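Metallophosphoesterase TT1561-like domain-containing protein (Aquifex aeolicus, PDB 2YVT) is of unknown function but, as a member of the calcineurin-like metallophosphoesterase superfamily, probably hydrolyses phosphoester bonds with the help of bound metal ions. Local coordinates at residues A47-K50 / E51-A55; R64-I67 / H68-E71; E147-E150 / D151-K155; R158-V161 / E162-K166. All coordinates share one frame; numbering follows the deposited sequence.

Overall arrangement
Contacts 1 and 2 sit on consecutive helices, 46-57 and 65-86, and contact 3 is the doubled-back loop that touches both; contact 4, on helix 158-164, touches contact 3 alone of the other three. Contact 2 is the surface one, held by waters and a backbone carbonyl under an imidazole. The other three are partly buried. Contact 1 mixes acidic side chains with a buried leucine and tyrosine, and contact 3 supplies charges of opposite sign: K155 reaches E53, and D151 reaches R64 of contact 2. Contact 4 is chiefly aromatic and aliphatic; its Y160 meets F148 of contact 3. The centres of contacts 1 and 4 lie about 26 Å apart.

Contact 1: residues A47-K50 / E51-A55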
loop_
_atom_site.group_PDB
_atom_site.type_symbol
_atom_site.label_atom_id
_atom_site.label_comp_id
_atom_site.label_asym_id
_atom_site.label_seq_id
_atom_site.Cartn_x
_atom_site.Cartn_y
_atom_site.Cartn_z
ATOM N N ALA A 47 -9.501 -16.914 -2.804
ATOM C CA ALA A 47 -10.471 -17.507 -3.718
ATOM C C ALA A 47 -10.728 -16.603 -4.916
ATOM O O ALA A 47 -10.795 -17.069 -6.055
ATOM C CB ALA A 47 -11.762 -17.822 -2.996
ATOM N N LEU A 48 -10.857 -15.301 -4.671
ATOM C CA LEU A 48 -11.114 -14.390 -5.783
ATOM C C LEU A 48 -9.945 -14.380 -6.757
ATOM O O LEU A 48 -10.141 -14.417 -7.974
ATOM C CB LEU A 48 -11.413 -12.969 -5.285
ATOM C CG LEU A 48 -12.888 -12.606 -5.093
ATOM C CD1 LEU A 48 -13.514 -13.463 -4.006
ATOM C CD2 LEU A 48 -13.022 -11.127 -4.751
ATOM N N GLU A 49 -8.724 -14.319 -6.222
ATOM C CA GLU A 49 -7.547 -14.255 -7.069
ATOM C C GLU A 49 -7.410 -15.528 -7.891
ATOM O O GLU A 49 -7.140 -15.461 -9.088
ATOM C CB GLU A 49 -6.280 -14.025 -6.251
ATOM C CG GLU A 49 -5.043 -13.960 -7.115
ATOM C CD GLU A 49 -3.844 -13.424 -6.378
ATOM O OE1 GLU A 49 -3.699 -13.690 -5.161
ATOM O OE2 GLU A 49 -3.040 -12.734 -7.033
ATOM N N LYS A 50 -7.618 -16.674 -7.249
ATOM C CA LYS A 50 -7.495 -17.952 -7.943
ATOM C C LYS A 50 -8.515 -18.083 -9.067
ATOM O O LYS A 50 -8.172 -18.551 -10.149
ATOM C CB LYS A 50 -7.624 -19.130 -6.977
ATOM C CG LYS A 50 -6.398 -19.359 -6.100
ATOM C CD LYS A 50 -6.580 -20.597 -5.233
ATOM C CE LYS A 50 -5.459 -20.734 -4.215
ATOM N NZ LYS A 50 -4.192 -21.209 -4.837
ATOM N N GLU A 51 -9.754 -17.651 -8.826
ATOM C CA GLU A 51 -10.771 -17.729 -9.880
ATOM C C GLU A 51 -10.388 -16.862 -11.076
ATOM O O GLU A 51 -10.493 -17.292 -12.226
ATOM C CB GLU A 51 -12.172 -17.375 -9.368
ATOM C CG GLU A 51 -13.199 -17.113 -10.483
ATOM C CD GLU A 51 -13.408 -18.294 -11.441
ATOM O OE1 GLU A 51 -13.154 -19.464 -11.059
ATOM O OE2 GLU A 51 -13.844 -18.037 -12.586
ATOM N N TYR A 52 -9.934 -15.642 -10.795
ATOM C CA TYR A 52 -9.478 -14.737 -11.839
ATOM C C TYR A 52 -8.342 -15.344 -12.668
ATOM O O TYR A 52 -8.407 -15.353 -13.902
ATOM C CB TYR A 52 -9.045 -13.410 -11.217
ATOM C CG TYR A 52 -8.421 -12.445 -12.196
ATOM C CD1 TYR A 52 -9.212 -11.661 -13.037
ATOM C CD2 TYR A 52 -7.035 -12.322 -12.286
ATOM C CE1 TYR A 52 -8.635 -10.773 -13.933
ATOM C CE2 TYR A 52 -6.451 -11.438 -13.182
ATOM C CZ TYR A 52 -7.259 -10.672 -14.006
ATOM O OH TYR A 52 -6.674 -9.791 -14.893
ATOM N N GLU A 53 -7.317 -15.871 -11.991
ATOM C CA GLU A 53 -6.152 -16.424 -12.689
ATOM C C GLU A 53 -6.515 -17.683 -13.474
ATOM O O GLU A 53 -6.127 -17.819 -14.632
ATOM C CB GLU A 53 -4.971 -16.681 -11.737
ATOM C CG GLU A 53 -4.396 -15.419 -11.053
ATOM C CD GLU A 53 -3.895 -14.337 -12.016
ATOM O OE1 GLU A 53 -3.633 -14.627 -13.209
ATOM O OE2 GLU A 53 -3.761 -13.171 -11.569
ATOM N N ARG A 54 -7.286 -18.576 -12.853
ATOM C CA ARG A 54 -7.739 -19.802 -13.517
ATOM C C ARG A 54 -8.574 -19.490 -14.751
ATOM O O ARG A 54 -8.381 -20.097 -15.808
ATOM C CB ARG A 54 -8.562 -20.675 -12.563
ATOM C CG ARG A 54 -7.765 -21.353 -11.457
ATOM C CD ARG A 54 -6.778 -22.384 -11.999
ATOM N NE ARG A 54 -7.430 -23.484 -12.722
ATOM C CZ ARG A 54 -7.878 -24.610 -12.168
ATOM N NH1 ARG A 54 -7.773 -24.823 -10.860
ATOM N NH2 ARG A 54 -8.448 -25.530 -12.933
ATOM N N ALA A 55 -9.488 -18.527 -14.618
ATOM C CA ALA A 55 -10.357 -18.157 -15.729
ATOM C C ALA A 55 -9.551 -17.612 -16.894
ATOM O O ALA A 55 -9.792 -17.977 -18.039
ATOM C CB ALA A 55 -11.417 -17.155 -15.287
HETATM O O HOH W 1 -2.849 -12.289 -9.398
#
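With CG of E49 anti to the backbone N (chi1 180°) and E53 turned the other way, CG beside its own N (chi1 -63°) and the chain folded again at chi2, the two glutamates of successive helical turns run up the same flank. Their CG atoms come within 4.2 Å of each other. E53 CG also lies 3.4 Å from the carbonyl O of E49, the atom that takes the E53 amide hydrogen at 2.9 Å between N and O. At the tips the like-charged E49 OE2 and E53 OE2 stay 4.6 Å apart. A water sits between them and donates to both, but its distances to E49 OE2 (2.4 Å) and E53 OE2 (2.5 Å) are so short that its detail is doubtful. The charge on E53 is probably eased by its salt bridge with K155, while N99 hydrogen-bonds E49 OE1. R54 begins its path close to the previous turn, CG 3.1 Å from K50 O, before bending away. On another flank E51 turns to R60, while Y52 OH probably hydrogen-bonds E147 and the ring lies near H56. Backbone bonds from A47 to R54 all join residue i to i+4, a regular alpha-helix. Within 47-55, L48, Y52 and A55 are buried, while A47, K50 and R54 are exposed, the division of an amphipathic helix.

Contact 2: residues R64-I67 / H68-E71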
loop_
_atom_site.group_PDB
_atom_site.type_symbol
_atom_site.label_atom_id
_atom_site.label_comp_id
_atom_site.label_asym_id
_atom_site.label_seq_id
_atom_site.Cartn_x
_atom_site.Cartn_y
_atom_site.Cartn_z
ATOM N N ARG A 64 -18.348 -14.600 -11.559
ATOM C CA ARG A 64 -18.659 -13.585 -10.558
ATOM C C ARG A 64 -19.380 -14.137 -9.325
ATOM O O ARG A 64 -19.481 -13.455 -8.309
ATOM C CB ARG A 64 -19.424 -12.414 -11.185
ATOM C CG ARG A 64 -18.599 -11.639 -12.202
ATOM C CD ARG A 64 -19.316 -10.373 -12.664
ATOM N NE ARG A 64 -19.424 -9.391 -11.592
ATOM C CZ ARG A 64 -18.470 -8.516 -11.270
ATOM N NH1 ARG A 64 -17.325 -8.489 -11.942
ATOM N NH2 ARG A 64 -18.669 -7.662 -10.275
ATOM N N LYS A 65 -19.866 -15.379 -9.409
ATOM C CA LYS A 65 -20.426 -16.042 -8.230
ATOM C C LYS A 65 -19.372 -16.161 -7.128
ATOM O O LYS A 65 -19.702 -16.088 -5.951
ATOM C CB LYS A 65 -20.989 -17.424 -8.581
ATOM C CG LYS A 65 -22.160 -17.392 -9.538
ATOM C CD LYS A 65 -22.848 -18.750 -9.586
ATOM C CE LYS A 65 -24.055 -18.725 -10.509
ATOM N NZ LYS A 65 -25.184 -17.932 -9.943
ATOM N N VAL A 66 -18.103 -16.307 -7.520
ATOM C CA VAL A 66 -17.004 -16.367 -6.543
ATOM C C VAL A 66 -16.894 -15.058 -5.747
ATOM O O VAL A 66 -16.661 -15.074 -4.534
ATOM C CB VAL A 66 -15.654 -16.748 -7.216
ATOM C CG1 VAL A 66 -14.512 -16.707 -6.214
ATOM C CG2 VAL A 66 -15.751 -18.142 -7.824
ATOM N N ILE A 67 -17.085 -13.927 -6.428
ATOM C CA ILE A 67 -17.114 -12.641 -5.734
ATOM C C ILE A 67 -18.291 -12.605 -4.767
ATOM O O ILE A 67 -18.132 -12.342 -3.578
ATOM C CB ILE A 67 -17.225 -11.450 -6.720
ATOM C CG1 ILE A 67 -15.994 -11.392 -7.629
ATOM C CG2 ILE A 67 -17.411 -10.136 -5.960
ATOM C CD1 ILE A 67 -16.103 -10.394 -8.773
ATOM N N HIS A 68 -19.478 -12.903 -5.281
ATOM C CA HIS A 68 -20.684 -12.771 -4.482
ATOM C C HIS A 68 -20.654 -13.648 -3.225
ATOM O O HIS A 68 -21.036 -13.194 -2.144
ATOM C CB HIS A 68 -21.918 -13.030 -5.352
ATOM C CG HIS A 68 -21.992 -12.146 -6.559
ATOM N ND1 HIS A 68 -22.528 -12.565 -7.756
ATOM C CD2 HIS A 68 -21.581 -10.870 -6.759
ATOM C CE1 HIS A 68 -22.450 -11.586 -8.640
ATOM N NE2 HIS A 68 -21.878 -10.546 -8.061
ATOM N N GLU A 69 -20.140 -14.874 -3.353
ATOM C CA GLU A 69 -20.114 -15.800 -2.219
ATOM C C GLU A 69 -19.050 -15.457 -1.172
ATOM O O GLU A 69 -19.089 -15.960 -0.045
ATOM C CB GLU A 69 -20.005 -17.258 -2.687
ATOM C CG GLU A 69 -18.673 -17.671 -3.294
ATOM C CD GLU A 69 -18.789 -18.925 -4.155
ATOM O OE1 GLU A 69 -17.773 -19.330 -4.754
ATOM O OE2 GLU A 69 -19.892 -19.505 -4.230
ATOM N N ASN A 70 -18.122 -14.577 -1.543
ATOM C CA ASN A 70 -17.075 -14.134 -0.622
ATOM C C ASN A 70 -17.284 -12.718 -0.078
ATOM O O ASN A 70 -16.516 -12.259 0.766
ATOM C CB ASN A 70 -15.696 -14.276 -1.284
ATOM C CG ASN A 70 -15.226 -15.717 -1.339
ATOM O OD1 ASN A 70 -15.266 -16.361 -2.390
ATOM N ND2 ASN A 70 -14.801 -16.242 -0.199
ATOM N N GLU A 71 -18.331 -12.036 -0.542
ATOM C CA GLU A 71 -18.579 -10.649 -0.145
ATOM C C GLU A 71 -18.752 -10.464 1.356
ATOM O O GLU A 71 -18.227 -9.504 1.916
ATOM C CB GLU A 71 -19.778 -10.055 -0.893
ATOM C CG GLU A 71 -19.457 -9.648 -2.312
ATOM C CD GLU A 71 -20.654 -9.084 -3.049
ATOM O OE1 GLU A 71 -21.669 -8.753 -2.393
ATOM O OE2 GLU A 71 -20.573 -8.965 -4.289
HETATM O O HOH W 2 -22.057 -9.282 -10.587
HETATM O O HOH W 3 -20.747 -7.849 -8.333
#
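H68 lays one face of its imidazole over the carbonyl O of R64, which stands 3.2 Å from the ring plane and off toward the rim; the same oxygen accepts the H68 amide N at 3.1 Å. Of the other backbone bonds, E69 N to K65 O is a normal helical one. N70 N instead goes chiefly to I67 O at 3.0 Å, an i to i+3 bond reaching that carbonyl from above its plane, with only a weak bond to V66 O, consistent with a local tightening of the helix. Water carries the polar link between side chains. One molecule joins R64 NE to H68 NE2 and a second joins R64 NH2 to the same nitrogen, both in the plane of the guanidinium; both waters accept from R64, the first at 2.8 Å from R64 NE. The third kind is plain packing: E71 swings OE2 to within 3.8 Å of I67 CG2, and E69 rests OE1 3.9 Å from V66 CG2. R64 NH1 has its salt bridge with D151, in the loop before strand 155-157. V66 and N70 pack on L48 of helix 46-57, and I67 reaches F152 and P102 in the loops that pack against the start of helix 65-86.

Contact 3: residues E147-E150 / D151-K155; sequences EFEE and DFVLK
E147 and K155 slant across each other so that the ammonium arrives between the two carboxylate oxygens. K155 NZ is 3.0 Å from E147 OE1 and from E147 OE2, each met on its syn side and 18° out of the plane, a two-pronged salt bridge with a water linking the same groups. The lysine chain, extended beyond CG, reaches there and also pairs with E53. A glutamine in place of E147 would probably weaken this grip, leaving K155 with E53 as its one remaining carboxylate here. Behind the charges the loop joining the parallel strands 134-144 and 155-157 doubles back on itself: E149 and K155 form a single antiparallel bridge, a hydrogen-bonded pair, with E149 N to K155 O at 2.8 Å. E149 crosses V153 at about a right angle, its CG 3.6 Å from V153 CG2. Then a bend at chi2 (62°) curls the carboxylate back over the turn. There OE2 of E149 holds two amides: F152 N at 3.0 Å uses the anti lone pair, whereas D151 N comes from above the carboxylate plane. That oxygen also lies in the plane of the F152 ring, at its edge, 3.4 Å from F152 CD2.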
loop_
_atom_site.group_PDB
_atom_site.type_symbol
_atom_site.label_atom_id
_atom_site.label_comp_id
_atom_site.label_asym_id
_atom_site.label_seq_id
_atom_site.Cartn_x
_atom_site.Cartn_y
_atom_site.Cartn_z
ATOM N N GLU A 147 -2.197 -5.448 -17.763
ATOM C CA GLU A 147 -3.360 -5.996 -17.051
ATOM C C GLU A 147 -4.185 -4.919 -16.355
ATOM O O GLU A 147 -3.632 -3.995 -15.769
ATOM C CB GLU A 147 -2.924 -7.020 -16.010
ATOM C CG GLU A 147 -2.603 -8.389 -16.552
ATOM C CD GLU A 147 -2.511 -9.403 -15.441
ATOM O OE1 GLU A 147 -3.513 -10.124 -15.201
ATOM O OE2 GLU A 147 -1.455 -9.442 -14.773
ATOM N N PHE A 148 -5.509 -5.056 -16.408
ATOM C CA PHE A 148 -6.421 -4.071 -15.823
ATOM C C PHE A 148 -7.619 -4.821 -15.243
ATOM O O PHE A 148 -8.442 -5.371 -15.991
ATOM C CB PHE A 148 -6.875 -3.089 -16.919
ATOM C CG PHE A 148 -7.377 -1.748 -16.425
ATOM C CD1 PHE A 148 -7.521 -0.698 -17.332
ATOM C CD2 PHE A 148 -7.691 -1.518 -15.084
ATOM C CE1 PHE A 148 -7.975 0.553 -16.926
ATOM C CE2 PHE A 148 -8.147 -0.253 -14.658
ATOM C CZ PHE A 148 -8.292 0.778 -15.581
ATOM N N GLU A 149 -7.691 -4.868 -13.912
ATOM C CA GLU A 149 -8.770 -5.550 -13.200
ATOM C C GLU A 149 -9.018 -4.865 -11.858
ATOM O O GLU A 149 -8.067 -4.451 -11.185
ATOM C CB GLU A 149 -8.377 -7.019 -12.975
ATOM C CG GLU A 149 -9.354 -7.852 -12.137
ATOM C CD GLU A 149 -10.744 -7.981 -12.744
ATOM O OE1 GLU A 149 -10.888 -7.943 -13.985
ATOM O OE2 GLU A 149 -11.708 -8.138 -11.968
ATOM N N GLU A 150 -10.286 -4.761 -11.456
ATOM C CA GLU A 150 -10.604 -4.158 -10.167
ATOM C C GLU A 150 -11.591 -4.950 -9.326
ATOM O O GLU A 150 -11.885 -4.551 -8.209
ATOM C CB GLU A 150 -11.113 -2.725 -10.336
ATOM C CG GLU A 150 -10.122 -1.781 -10.989
ATOM C CD GLU A 150 -10.650 -0.366 -11.085
ATOM O OE1 GLU A 150 -11.737 -0.155 -11.680
ATOM O OE2 GLU A 150 -9.980 0.539 -10.559
ATOM N N ASP A 151 -12.111 -6.057 -9.860
ATOM C CA ASP A 151 -13.129 -6.821 -9.140
ATOM C C ASP A 151 -12.590 -8.050 -8.397
ATOM O O ASP A 151 -12.837 -8.204 -7.211
ATOM C CB ASP A 151 -14.274 -7.212 -10.083
ATOM C CG ASP A 151 -15.070 -6.009 -10.568
ATOM O OD1 ASP A 151 -14.851 -4.892 -10.065
ATOM O OD2 ASP A 151 -15.925 -6.177 -11.457
ATOM N N PHE A 152 -11.883 -8.930 -9.098
ATOM C CA PHE A 152 -11.349 -10.138 -8.463
ATOM C C PHE A 152 -10.037 -9.846 -7.766
ATOM O O PHE A 152 -9.698 -10.487 -6.773
ATOM C CB PHE A 152 -11.135 -11.239 -9.495
ATOM C CG PHE A 152 -12.409 -11.802 -10.039
ATOM C CD1 PHE A 152 -12.961 -12.960 -9.491
ATOM C CD2 PHE A 152 -13.058 -11.182 -11.108
ATOM C CE1 PHE A 152 -14.155 -13.481 -9.993
ATOM C CE2 PHE A 152 -14.252 -11.699 -11.618
ATOM C CZ PHE A 152 -14.797 -12.852 -11.060
ATOM N N VAL A 153 -9.309 -8.878 -8.323
ATOM C CA VAL A 153 -8.010 -8.424 -7.825
ATOM C C VAL A 153 -7.878 -6.972 -8.268
ATOM O O VAL A 153 -8.675 -6.505 -9.088
ATOM C CB VAL A 153 -6.811 -9.243 -8.411
ATOM C CG1 VAL A 153 -6.699 -10.620 -7.751
ATOM C CG2 VAL A 153 -6.883 -9.349 -9.940
ATOM N N LEU A 154 -6.878 -6.263 -7.744
ATOM C CA LEU A 154 -6.547 -4.928 -8.242
ATOM C C LEU A 154 -5.262 -4.997 -9.055
ATOM O O LEU A 154 -4.179 -5.206 -8.506
ATOM C CB LEU A 154 -6.357 -3.925 -7.097
ATOM C CG LEU A 154 -7.474 -3.701 -6.089
ATOM C CD1 LEU A 154 -7.129 -2.458 -5.261
ATOM C CD2 LEU A 154 -8.803 -3.548 -6.813
ATOM N N LYS A 155 -5.399 -4.835 -10.366
ATOM C CA LYS A 155 -4.257 -4.778 -11.285
ATOM C C LYS A 155 -4.460 -3.607 -12.239
ATOM O O LYS A 155 -5.569 -3.380 -12.727
ATOM C CB LYS A 155 -4.130 -6.075 -12.099
ATOM C CG LYS A 155 -3.864 -7.332 -11.282
ATOM C CD LYS A 155 -3.445 -8.466 -12.223
ATOM C CE LYS A 155 -3.065 -9.726 -11.479
ATOM N NZ LYS A 155 -2.679 -10.813 -12.427
HETATM O O HOH W 4 0.046 -10.737 -12.866
#

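Contact 4: residues R158-V161 / E162-K166; sequences RWYV and EYILK
I164 lies against one face of the Y160 ring, one turn along the short alpha-helix 158-164, which follows strand 155-157 and packs on helix 202-211 and strand 134-144. Starting at the tyrosine's CB, the first neighbour is W159, whose indole has Y160 CB 3.8 Å above the middle of one face. From there CG runs anti to the backbone N (chi1 -180°), which carries the phenol along the helix toward I164. Over one face of the ring comes I164 CG1, in a CH-pi contact 3.6 Å from the Y160 centroid and 19° off its normal, shifted toward CZ. The terminal CD1 of I164 goes on to the tip, 3.6 Å from Y160 OH. That hydroxyl is hydrogen-bonded to E125, and F148 meets the ring at a slant. A leucine in place of this tyrosine would probably leave E125 without its hydroxyl mate and strip I164 CG1 of the aromatic face it lies on. V161 and L165, one turn apart, run side by side toward I207 and F139, V161 CG1 being 3.7 Å from L165 CD1. R158 crosses E162 obliquely, the guanidinium and carboxylate planes nearly perpendicular; E162 OE2 sits at the guanidinium edge, and the 3.8 Å to R158 NH1 makes only a long salt bridge. The stronger partner of R158 is E145. At the far end, K166 folds back and its NZ donates to Y163 O at 2.9 Å, in the carbonyl plane and on a lone pair.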
loop_
_atom_site.group_PDB
_atom_site.type_symbol
_atom_site.label_atom_id
_atom_site.label_comp_id
_atom_site.label_asym_id
_atom_site.label_seq_id
_atom_site.Cartn_x
_atom_site.Cartn_y
_atom_site.Cartn_z
ATOM N N ARG A 158 0.243 0.110 -17.321
ATOM C CA ARG A 158 1.091 1.300 -17.398
ATOM C C ARG A 158 0.356 2.523 -17.944
ATOM O O ARG A 158 0.412 3.600 -17.351
ATOM C CB ARG A 158 2.338 1.014 -18.258
ATOM C CG ARG A 158 3.222 2.217 -18.503
ATOM C CD ARG A 158 4.369 1.869 -19.463
ATOM N NE ARG A 158 5.298 0.891 -18.890
ATOM C CZ ARG A 158 6.452 1.207 -18.308
ATOM N NH1 ARG A 158 6.814 2.483 -18.204
ATOM N NH2 ARG A 158 7.235 0.248 -17.815
ATOM N N TRP A 159 -0.342 2.356 -19.068
ATOM C CA TRP A 159 -1.013 3.497 -19.693
ATOM C C TRP A 159 -1.980 4.196 -18.735
ATOM O O TRP A 159 -2.070 5.415 -18.723
ATOM C CB TRP A 159 -1.742 3.085 -20.979
ATOM C CG TRP A 159 -3.001 2.302 -20.791
ATOM C CD1 TRP A 159 -3.127 0.953 -20.845
ATOM C CD2 TRP A 159 -4.319 2.821 -20.539
ATOM N NE1 TRP A 159 -4.435 0.589 -20.654
ATOM C CE2 TRP A 159 -5.189 1.715 -20.453
ATOM C CE3 TRP A 159 -4.843 4.113 -20.369
ATOM C CZ2 TRP A 159 -6.561 1.853 -20.208
ATOM C CZ3 TRP A 159 -6.210 4.256 -20.127
ATOM C CH2 TRP A 159 -7.051 3.126 -20.041
ATOM N N TYR A 160 -2.708 3.408 -17.948
ATOM C CA TYR A 160 -3.710 3.956 -17.044
ATOM C C TYR A 160 -3.069 4.646 -15.840
ATOM O O TYR A 160 -3.509 5.713 -15.416
ATOM C CB TYR A 160 -4.674 2.859 -16.599
ATOM C CG TYR A 160 -5.753 3.345 -15.666
ATOM C CD1 TYR A 160 -6.878 4.021 -16.155
ATOM C CD2 TYR A 160 -5.658 3.115 -14.290
ATOM C CE1 TYR A 160 -7.877 4.466 -15.293
ATOM C CE2 TYR A 160 -6.644 3.551 -13.421
ATOM C CZ TYR A 160 -7.752 4.230 -13.928
ATOM O OH TYR A 160 -8.738 4.662 -13.070
ATOM N N VAL A 161 -2.022 4.029 -15.296
ATOM C CA VAL A 161 -1.282 4.622 -14.192
ATOM C C VAL A 161 -0.745 5.998 -14.607
ATOM O O VAL A 161 -0.943 6.992 -13.900
ATOM C CB VAL A 161 -0.153 3.687 -13.723
ATOM C CG1 VAL A 161 0.664 4.343 -12.618
ATOM C CG2 VAL A 161 -0.751 2.352 -13.254
ATOM N N GLU A 162 -0.118 6.056 -15.780
ATOM C CA GLU A 162 0.431 7.309 -16.289
ATOM C C GLU A 162 -0.675 8.336 -16.550
ATOM O O GLU A 162 -0.529 9.518 -16.226
ATOM C CB GLU A 162 1.267 7.048 -17.543
ATOM C CG GLU A 162 2.478 6.155 -17.268
ATOM C CD GLU A 162 3.364 5.929 -18.484
ATOM O OE1 GLU A 162 2.928 6.192 -19.630
ATOM O OE2 GLU A 162 4.501 5.456 -18.287
ATOM N N TYR A 163 -1.794 7.868 -17.096
ATOM C CA TYR A 163 -2.928 8.728 -17.400
ATOM C C TYR A 163 -3.515 9.372 -16.140
ATOM O O TYR A 163 -3.778 10.578 -16.100
ATOM C CB TYR A 163 -4.011 7.920 -18.119
ATOM C CG TYR A 163 -5.184 8.754 -18.570
ATOM C CD1 TYR A 163 -5.053 9.639 -19.647
ATOM C CD2 TYR A 163 -6.412 8.679 -17.913
ATOM C CE1 TYR A 163 -6.121 10.426 -20.070
ATOM C CE2 TYR A 163 -7.501 9.462 -18.338
ATOM C CZ TYR A 163 -7.340 10.324 -19.414
ATOM O OH TYR A 163 -8.398 11.105 -19.821
ATOM N N ILE A 164 -3.724 8.561 -15.107
ATOM C CA ILE A 164 -4.302 9.062 -13.868
ATOM C C ILE A 164 -3.349 10.019 -13.155
ATOM O O ILE A 164 -3.772 11.066 -12.660
ATOM C CB ILE A 164 -4.676 7.894 -12.918
ATOM C CG1 ILE A 164 -5.843 7.077 -13.495
ATOM C CG2 ILE A 164 -4.960 8.412 -11.491
ATOM C CD1 ILE A 164 -7.173 7.845 -13.650
ATOM N N LEU A 165 -2.063 9.677 -13.134
ATOM C CA LEU A 165 -1.094 10.431 -12.338
ATOM C C LEU A 165 -0.717 11.790 -12.924
ATOM O O LEU A 165 0.072 12.533 -12.329
ATOM C CB LEU A 165 0.145 9.580 -12.040
ATOM C CG LEU A 165 -0.060 8.500 -10.977
ATOM C CD1 LEU A 165 1.167 7.584 -10.893
ATOM C CD2 LEU A 165 -0.356 9.123 -9.610
ATOM N N LYS A 166 -1.317 12.134 -14.061
ATOM C CA LYS A 166 -1.185 13.484 -14.603
ATOM C C LYS A 166 -1.661 14.551 -13.611
ATOM O O LYS A 166 -1.298 15.725 -13.740
ATOM C CB LYS A 166 -1.933 13.608 -15.931
ATOM C CG LYS A 166 -1.289 12.834 -17.072
ATOM C CD LYS A 166 -1.645 13.405 -18.449
ATOM C CE LYS A 166 -3.140 13.650 -18.611
ATOM N NZ LYS A 166 -3.937 12.416 -18.380
#